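Local atomic coordinates of sortase family protein (Streptococcus agalactiae, PDB entry 3O0P), a protein that probably acts as a class C sortase, a cysteine transpeptidase that joins pilin subunits covalently during assembly of pili on group B Streptococcus. Residues 71-76 against 82-87; 138-143 against 174-179. All blocks are in the same frame, centred on the assembly; numbering follows the deposited sequence. Where two conformers were deposited one is given.

Contact 1. Residues 71-76 against 82-87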
ATOM      1  N   GLY A  71       5.967   6.896   0.626  1.00  9.74           N
ATOM      2  CA  GLY A  71       4.730   7.602   0.447  1.00 10.42           C
ATOM      3  C   GLY A  71       3.976   7.765   1.733  1.00  9.38           C
ATOM      4  O   GLY A  71       4.504   7.509   2.812  1.00 10.31           O
ATOM      5  N   ILE A  72       2.740   8.204   1.588  1.00  9.64           N
ATOM      6  CA  ILE A  72       1.805   8.416   2.685  1.00  9.92           C
ATOM      7  C   ILE A  72       0.458   7.843   2.260  1.00  9.27           C
ATOM      8  O   ILE A  72      -0.009   8.133   1.153  1.00 10.64           O
ATOM      9  CB  ILE A  72       1.624   9.906   2.983  1.00 10.92           C
ATOM     10  CG1 ILE A  72       2.963  10.545   3.349  0.96 11.95           C
ATOM     11  CG2 ILE A  72       0.574  10.128   4.068  1.00 12.64           C
ATOM     12  CD1 ILE A  72       2.935  12.047   3.294  0.85 13.49           C
ATOM     13  N   ILE A  73      -0.153   7.033   3.127  1.00  9.27           N
ATOM     14  CA  ILE A  73      -1.503   6.534   2.887  1.00  9.20           C
ATOM     15  C   ILE A  73      -2.477   7.277   3.795  1.00  9.41           C
ATOM     16  O   ILE A  73      -2.300   7.319   5.012  1.00 10.57           O
ATOM     17  CB  ILE A  73      -1.598   4.983   3.097  0.92 10.21           C
ATOM     18  CG1 ILE A  73      -3.029   4.456   2.941  0.98 11.16           C
ATOM     19  CG2 ILE A  73      -1.018   4.532   4.436  1.00 11.74           C
ATOM     20  CD1 ILE A  73      -3.598   4.567   1.545  1.00 12.21           C
ATOM     21  N   SER A  74      -3.487   7.889   3.184  1.00 10.40           N
ATOM     22  CA  SER A  74      -4.535   8.603   3.903  0.75 10.98           C
ATOM     23  C   SER A  74      -5.858   7.901   3.723  1.00 10.49           C
ATOM     24  O   SER A  74      -6.275   7.656   2.597  1.00 10.91           O
ATOM     25  CB  SER A  74      -4.668  10.042   3.389  0.75 13.12           C
ATOM     26  OG  SER A  74      -3.483  10.760   3.617  0.75 13.41           O
ATOM     27  N   VAL A  75      -6.517   7.602   4.834  1.00 10.86           N
ATOM     28  CA  VAL A  75      -7.828   6.971   4.818  1.00 10.66           C
ATOM     29  C   VAL A  75      -8.740   7.849   5.702  1.00 10.98           C
ATOM     30  O   VAL A  75      -8.833   7.634   6.921  1.00 11.85           O
ATOM     31  CB  VAL A  75      -7.813   5.513   5.329  1.00 11.11           C
ATOM     32  CG1 VAL A  75      -9.126   4.864   4.989  0.87 12.02           C
ATOM     33  CG2 VAL A  75      -6.660   4.754   4.713  1.00 13.08           C
ATOM     34  N   PRO A  76      -9.383   8.871   5.111  1.00 12.27           N
ATOM     35  CA  PRO A  76     -10.060   9.874   5.962  1.00 13.85           C
ATOM     36  C   PRO A  76     -11.166   9.339   6.863  1.00 13.85           C
ATOM     37  O   PRO A  76     -11.386   9.830   7.971  1.00 15.40           O
ATOM     38  CB  PRO A  76     -10.623  10.872   4.943  0.70 14.65           C
ATOM     39  CG  PRO A  76      -9.722  10.772   3.791  0.51 14.13           C
ATOM     40  CD  PRO A  76      -9.219   9.355   3.726  0.82 13.47           C
ATOM     41  N   LEU A  82      -0.736   7.777   7.362  1.00 11.90           N
ATOM     42  CA  LEU A  82       0.417   6.999   7.795  1.00 12.14           C
ATOM     43  C   LEU A  82       1.532   7.000   6.779  1.00 10.13           C
ATOM     44  O   LEU A  82       1.288   7.007   5.588  1.00 10.50           O
ATOM     45  CB  LEU A  82       0.014   5.551   7.992  1.00 14.18           C
ATOM     46  CG  LEU A  82      -1.077   5.292   9.025  1.00 16.41           C
ATOM     47  CD1 LEU A  82      -1.519   3.846   8.954  1.00 18.60           C
ATOM     48  CD2 LEU A  82      -0.594   5.616  10.440  0.92 18.47           C
ATOM     49  N   PRO A  83       2.778   6.975   7.259  1.00 10.22           N
ATOM     50  CA  PRO A  83       3.886   6.734   6.320  1.00 10.21           C
ATOM     51  C   PRO A  83       3.830   5.338   5.722  1.00 10.06           C
ATOM     52  O   PRO A  83       3.416   4.388   6.390  1.00 11.20           O
ATOM     53  CB  PRO A  83       5.133   6.886   7.204  1.00 12.47           C
ATOM     54  CG  PRO A  83       4.647   6.533   8.602  0.94 12.34           C
ATOM     55  CD  PRO A  83       3.199   6.924   8.675  0.90 11.41           C
ATOM     56  N   ILE A  84       4.232   5.242   4.458  1.00  9.84           N
ATOM     57  CA  ILE A  84       4.408   3.966   3.781  1.00  9.03           C
ATOM     58  C   ILE A  84       5.899   3.710   3.612  1.00  9.92           C
ATOM     59  O   ILE A  84       6.626   4.540   3.055  1.00 10.47           O
ATOM     60  CB  ILE A  84       3.773   3.961   2.369  0.95  9.99           C
ATOM     61  CG1 ILE A  84       2.293   4.393   2.406  1.00 10.18           C
ATOM     62  CG2 ILE A  84       3.916   2.577   1.752  1.00 11.81           C
ATOM     63  CD1 ILE A  84       1.730   4.663   1.011  1.00 11.59           C
ATOM     64  N   PHE A  85       6.327   2.560   4.097  1.00 10.61           N
ATOM     65  CA  PHE A  85       7.706   2.102   3.946  1.00 10.91           C
ATOM     66  C   PHE A  85       7.749   0.984   2.917  1.00 10.43           C
ATOM     67  O   PHE A  85       6.768   0.266   2.720  1.00 11.40           O
ATOM     68  CB  PHE A  85       8.243   1.574   5.272  1.00 12.86           C
ATOM     69  CG  PHE A  85       8.231   2.586   6.374  1.00 12.45           C
ATOM     70  CD1 PHE A  85       9.319   3.426   6.559  1.00 14.07           C
ATOM     71  CD2 PHE A  85       7.136   2.717   7.212  0.96 12.81           C
ATOM     72  CE1 PHE A  85       9.318   4.361   7.585  0.86 14.36           C
ATOM     73  CE2 PHE A  85       7.134   3.660   8.241  0.93 14.08           C
ATOM     74  CZ  PHE A  85       8.215   4.474   8.416  0.75 14.46           C
ATOM     75  N   ALA A  86       8.883   0.839   2.244  1.00 10.72           N
ATOM     76  CA  ALA A  86       9.073  -0.294   1.363  1.00 11.63           C
ATOM     77  C   ALA A  86       9.059  -1.583   2.159  1.00 11.22           C
ATOM     78  O   ALA A  86       9.577  -1.681   3.267  1.00 13.09           O
ATOM     79  CB  ALA A  86      10.370  -0.171   0.600  0.95 12.10           C
ATOM     80  N   GLY A  87       8.438  -2.589   1.570  1.00 12.23           N
ATOM     81  CA  GLY A  87       8.360  -3.906   2.165  1.00 14.07           C
ATOM     82  C   GLY A  87       7.343  -3.979   3.282  1.00 13.38           C
ATOM     83  O   GLY A  87       6.634  -3.031   3.608  1.00 12.84           O
TER
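Gly71, Ile73, Leu82 and Ile84 zip strands 71-75 and 80-85 into an antiparallel hairpin through their backbones. Gly71 with Ile84 and Ile73 with Leu82 are hydrogen-bonded pairs, while Ile72 and Pro83 form the non-hydrogen-bonded pair between them, a place where proline's missing N-H costs this partner nothing. Leu82 N gives Ile73 O a bond of 2.9 Å, and Ile73 N returns one of 2.9 Å to Leu82 O. Ile84 N meets Gly71 O at 2.8 Å; the returning bond, Gly71 N to Ile84 O, is weak at 3.4 Å. Gly71 adopts an extended backbone (phi 170°) in which a CB would press on the preceding carbonyl, and Ile84 CD1 lies close to where that CB would stand, so glycine suits the place twice over.

Ile73, Leu82 and Ile84 share one face of the hairpin. Ile84 CD1 reaches over the opposite backbone, 3.6 Å from Ile72 C. Ile73 turns CG1 anti to its backbone N (chi1 176°), which leaves CG2 to touch Leu82 CB at 3.8 Å and Ile84 CG1 at 3.9 Å. Beta-branched Ile73 and Ile84 suit these buried strand positions.

Beyond the pair, Ile73 packs on Phe140 and Ile142 of strand 139-143. On the other face Ile72 lies against Phe13 and Glu14 of helix 11-18, while backbone bonds join Pro83 and Phe85 to Ala97 at strand 97-99.

Contact 2. Residues 138-143 against 174-179; sequences DKFYIQ and DYATLL
Phe140 carries this contact, its ring lying against Leu178 and Ala176 across the interior between strands 139-143 and 174-182. The short strand segments run nearly at right angles (101°), with axes 9.6 Å apart at their closest, too far for backbone pairing, so the contact is made through side chains, with one backbone carbonyl joining in. It is apolar core packing inside the beta-barrel of the sortase domain. Phe140 CG sits between the backbone N and the carbonyl carbon (chi1 60°), and the ring stands roughly perpendicular to the CA-CB-CG plane. This pose presents a face to Leu178, whose CD1 lies over the ring centre, 3.9 Å from the centroid and 13° off the ring normal: a CH-pi contact. Leu178 comes from the opposite direction with CG anti to its carbonyl carbon, and its second branch also joins in, CD2 standing 3.9 Å from Phe140 CE1.

Ala176 meets the ring at its far end. Its CB is 3.7 Å from Phe140 CE1, and its carbonyl O lies at the ring edge, in plane, 3.5 Å from Phe140 CZ. A methyl side chain suits this place because the large ring comes so close to the strand. Ile142, two residues along from Phe140 and pointing the same way, adds a looser touch, CD1 to Ala176 CB at 4.4 Å.

Around them, Ala176 also rests on Thr114 and Tyr151, Leu178 on Ile116 and Leu131, and Ile142 on Pro106. No hydrogen bond crosses between the two segments. Their union therefore rests on dispersion and the exclusion of water, helped by the slightly positive ring edge, which probably favours the carbonyl oxygen beside it.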
ATOM      1  N   ASP A 138     -16.271   4.784  -0.425  1.00 13.84           N
ATOM      2  CA  ASP A 138     -15.304   5.506   0.384  1.00 13.46           C
ATOM      3  C   ASP A 138     -14.004   5.664  -0.394  1.00 11.71           C
ATOM      4  O   ASP A 138     -13.761   4.956  -1.359  1.00 12.83           O
ATOM      5  CB  ASP A 138     -15.025   4.788   1.703  1.00 15.31           C
ATOM      6  CG  ASP A 138     -16.208   4.798   2.631  0.87 15.57           C
ATOM      7  OD1 ASP A 138     -17.095   5.670   2.502  0.71 16.22           O
ATOM      8  OD2 ASP A 138     -16.214   3.941   3.518  0.72 15.68           O
ATOM      9  N   LYS A 139     -13.168   6.603   0.028  1.00 12.96           N
ATOM     10  CA  LYS A 139     -11.962   6.931  -0.722  1.00 12.75           C
ATOM     11  C   LYS A 139     -10.712   6.855   0.137  1.00 11.29           C
ATOM     12  O   LYS A 139     -10.735   6.965   1.357  1.00 13.46           O
ATOM     13  CB  LYS A 139     -12.109   8.324  -1.360  0.89 16.14           C
ATOM     14  CG  LYS A 139     -13.279   8.408  -2.344  1.00 19.00           C
ATOM     15  CD  LYS A 139     -13.637   9.819  -2.724  0.69 20.99           C
ATOM     16  CE  LYS A 139     -14.905   9.835  -3.553  0.67 21.87           C
ATOM     17  NZ  LYS A 139     -16.080   9.316  -2.802  0.48 23.23           N
ATOM     18  N   PHE A 140      -9.596   6.644  -0.533  1.00 11.77           N
ATOM     19  CA  PHE A 140      -8.298   6.724   0.109  1.00 10.97           C
ATOM     20  C   PHE A 140      -7.307   7.274  -0.874  1.00 10.01           C
ATOM     21  O   PHE A 140      -7.541   7.274  -2.078  1.00 10.62           O
ATOM     22  CB  PHE A 140      -7.858   5.393   0.721  0.88 10.62           C
ATOM     23  CG  PHE A 140      -7.729   4.239  -0.253  0.92  9.24           C
ATOM     24  CD1 PHE A 140      -6.525   3.973  -0.879  1.00  9.63           C
ATOM     25  CD2 PHE A 140      -8.796   3.380  -0.486  0.88  9.95           C
ATOM     26  CE1 PHE A 140      -6.390   2.896  -1.721  0.88  9.63           C
ATOM     27  CE2 PHE A 140      -8.646   2.289  -1.328  0.94 10.14           C
ATOM     28  CZ  PHE A 140      -7.440   2.052  -1.939  0.91 10.13           C
ATOM     29  N   TYR A 141      -6.208   7.773  -0.329  1.00 10.26           N
ATOM     30  CA  TYR A 141      -5.259   8.563  -1.092  0.61 10.20           C
ATOM     31  C   TYR A 141      -3.838   8.101  -0.809  1.00  9.94           C
ATOM     32  O   TYR A 141      -3.497   7.852   0.337  1.00 11.62           O
ATOM     33  CB  TYR A 141      -5.434  10.041  -0.681  0.61 12.22           C
ATOM     34  CG  TYR A 141      -6.880  10.480  -0.737  0.61 12.26           C
ATOM     35  CD1 TYR A 141      -7.399  11.056  -1.883  0.61 13.11           C
ATOM     36  CD2 TYR A 141      -7.734  10.283   0.344  0.61 12.48           C
ATOM     37  CE1 TYR A 141      -8.724  11.434  -1.957  0.61 13.52           C
ATOM     38  CE2 TYR A 141      -9.078  10.653   0.271  0.61 13.83           C
ATOM     39  CZ  TYR A 141      -9.555  11.225  -0.881  0.61 13.69           C
ATOM     40  OH  TYR A 141     -10.870  11.613  -0.965  0.61 15.95           O
ATOM     41  N   ILE A 142      -3.008   8.035  -1.846  1.00  9.99           N
ATOM     42  CA  ILE A 142      -1.594   7.733  -1.675  1.00  9.37           C
ATOM     43  C   ILE A 142      -0.796   8.900  -2.221  1.00  8.97           C
ATOM     44  O   ILE A 142      -0.983   9.285  -3.380  1.00 10.79           O
ATOM     45  CB  ILE A 142      -1.196   6.433  -2.410  1.00 10.36           C
ATOM     46  CG1 ILE A 142      -1.937   5.244  -1.802  1.00 11.79           C
ATOM     47  CG2 ILE A 142       0.307   6.204  -2.324  1.00 12.07           C
ATOM     48  CD1 ILE A 142      -1.892   4.002  -2.651  0.95 13.12           C
ATOM     49  N   GLN A 143       0.069   9.471  -1.394  1.00  9.93           N
ATOM     50  CA  GLN A 143       0.991  10.487  -1.855  1.00 10.73           C
ATOM     51  C   GLN A 143       2.345   9.851  -2.050  1.00  9.71           C
ATOM     52  O   GLN A 143       2.863   9.169  -1.173  1.00 10.85           O
ATOM     53  CB  GLN A 143       1.078  11.632  -0.858  1.00 12.68           C
ATOM     54  CG  GLN A 143       1.974  12.740  -1.334  0.96 14.65           C
ATOM     55  CD  GLN A 143       2.087  13.888  -0.345  0.86 14.71           C
ATOM     56  OE1 GLN A 143       1.347  13.964   0.645  0.66 15.10           O
ATOM     57  NE2 GLN A 143       3.042  14.778  -0.595  0.83 17.29           N
ATOM     58  N   ASP A 174      -6.373   0.410 -13.004  1.00 10.05           N
ATOM     59  CA  ASP A 174      -5.465   1.022 -12.043  1.00 10.12           C
ATOM     60  C   ASP A 174      -6.142   0.866 -10.687  1.00  9.23           C
ATOM     61  O   ASP A 174      -7.096   1.566 -10.362  1.00  9.98           O
ATOM     62  CB  ASP A 174      -5.278   2.491 -12.420  1.00 10.19           C
ATOM     63  CG  ASP A 174      -4.326   3.243 -11.520  0.91  8.10           C
ATOM     64  OD1 ASP A 174      -4.037   2.780 -10.389  0.81  7.53           O
ATOM     65  OD2 ASP A 174      -3.946   4.363 -11.940  0.84  8.64           O
ATOM     66  N   TYR A 175      -5.667  -0.110  -9.922  1.00  8.72           N
ATOM     67  CA  TYR A 175      -6.246  -0.493  -8.647  1.00  9.06           C
ATOM     68  C   TYR A 175      -5.258  -0.303  -7.495  1.00  8.77           C
ATOM     69  O   TYR A 175      -4.039  -0.345  -7.671  1.00  8.60           O
ATOM     70  CB  TYR A 175      -6.653  -1.978  -8.664  1.00 10.31           C
ATOM     71  CG  TYR A 175      -7.930  -2.322  -9.378  1.00 11.02           C
ATOM     72  CD1 TYR A 175      -9.132  -1.747  -9.022  0.98 11.65           C
ATOM     73  CD2 TYR A 175      -7.939  -3.303 -10.348  0.95 12.27           C
ATOM     74  CE1 TYR A 175     -10.330  -2.116  -9.637  1.00 12.47           C
ATOM     75  CE2 TYR A 175      -9.122  -3.685 -10.979  0.91 13.04           C
ATOM     76  CZ  TYR A 175     -10.317  -3.086 -10.613  1.00 13.30           C
ATOM     77  OH  TYR A 175     -11.497  -3.434 -11.228  0.83 15.18           O
ATOM     78  N   ALA A 176      -5.814  -0.135  -6.301  1.00  8.51           N
ATOM     79  CA  ALA A 176      -5.035  -0.172  -5.080  1.00  8.69           C
ATOM     80  C   ALA A 176      -5.831  -0.958  -4.060  1.00  8.84           C
ATOM     81  O   ALA A 176      -7.026  -0.743  -3.936  1.00 10.02           O
ATOM     82  CB  ALA A 176      -4.764   1.237  -4.560  1.00 10.19           C
ATOM     83  N   THR A 177      -5.170  -1.823  -3.312  1.00  8.61           N
ATOM     84  CA  THR A 177      -5.816  -2.561  -2.245  1.00  8.76           C
ATOM     85  C   THR A 177      -5.136  -2.268  -0.925  1.00  8.34           C
ATOM     86  O   THR A 177      -3.904  -2.244  -0.841  1.00  9.36           O
ATOM     87  CB  THR A 177      -5.797  -4.068  -2.534  1.00  9.60           C
ATOM     88  OG1 THR A 177      -6.618  -4.317  -3.675  0.88  9.26           O
ATOM     89  CG2 THR A 177      -6.336  -4.877  -1.380  0.97 10.93           C
ATOM     90  N   LEU A 178      -5.961  -2.040   0.092  1.00  9.03           N
ATOM     91  CA  LEU A 178      -5.524  -1.952   1.476  1.00  8.81           C
ATOM     92  C   LEU A 178      -5.760  -3.303   2.136  1.00  8.80           C
ATOM     93  O   LEU A 178      -6.849  -3.852   2.080  1.00  9.48           O
ATOM     94  CB  LEU A 178      -6.293  -0.854   2.206  0.83  8.57           C
ATOM     95  CG  LEU A 178      -6.217   0.535   1.550  0.81  8.74           C
ATOM     96  CD1 LEU A 178      -6.928   1.545   2.384  0.75  9.23           C
ATOM     97  CD2 LEU A 178      -4.783   0.972   1.267  0.93 10.18           C
ATOM     98  N   LEU A 179      -4.692  -3.846   2.720  1.00  9.19           N
ATOM     99  CA  LEU A 179      -4.632  -5.210   3.214  1.00 10.31           C
ATOM    100  C   LEU A 179      -4.368  -5.250   4.708  1.00  9.95           C
ATOM    101  O   LEU A 179      -3.459  -4.577   5.194  1.00 10.70           O
ATOM    102  CB  LEU A 179      -3.500  -5.956   2.487  1.00 11.16           C
ATOM    103  CG  LEU A 179      -3.103  -7.339   2.991  1.00 12.86           C
ATOM    104  CD1 LEU A 179      -4.213  -8.303   2.757  1.00 16.20           C
ATOM    105  CD2 LEU A 179      -1.802  -7.802   2.318  0.80 14.24           C
TER

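Contacts 1 and 2 have centres 10 Å apart, each about 7 Å from the centre of the chain, and they follow in series: the hairpin 71-76/82-87 is complete before 138-143 begins. Strands 71-75 and 139-143 are neighbours in the mixed sheet of the sortase domain. Ser74 N lies 2.8 Å from Tyr141 O, and Ile72 O lies 2.9 Å from Gln143 N, both probable hydrogen bonds. This pairing brings together the first and last strands in sheet order and closes the sheet on itself. Contact 1 is hairpin pairing along the sheet, whereas contact 2 packs across its interior, consistent with the closed beta-barrel fold of sortases.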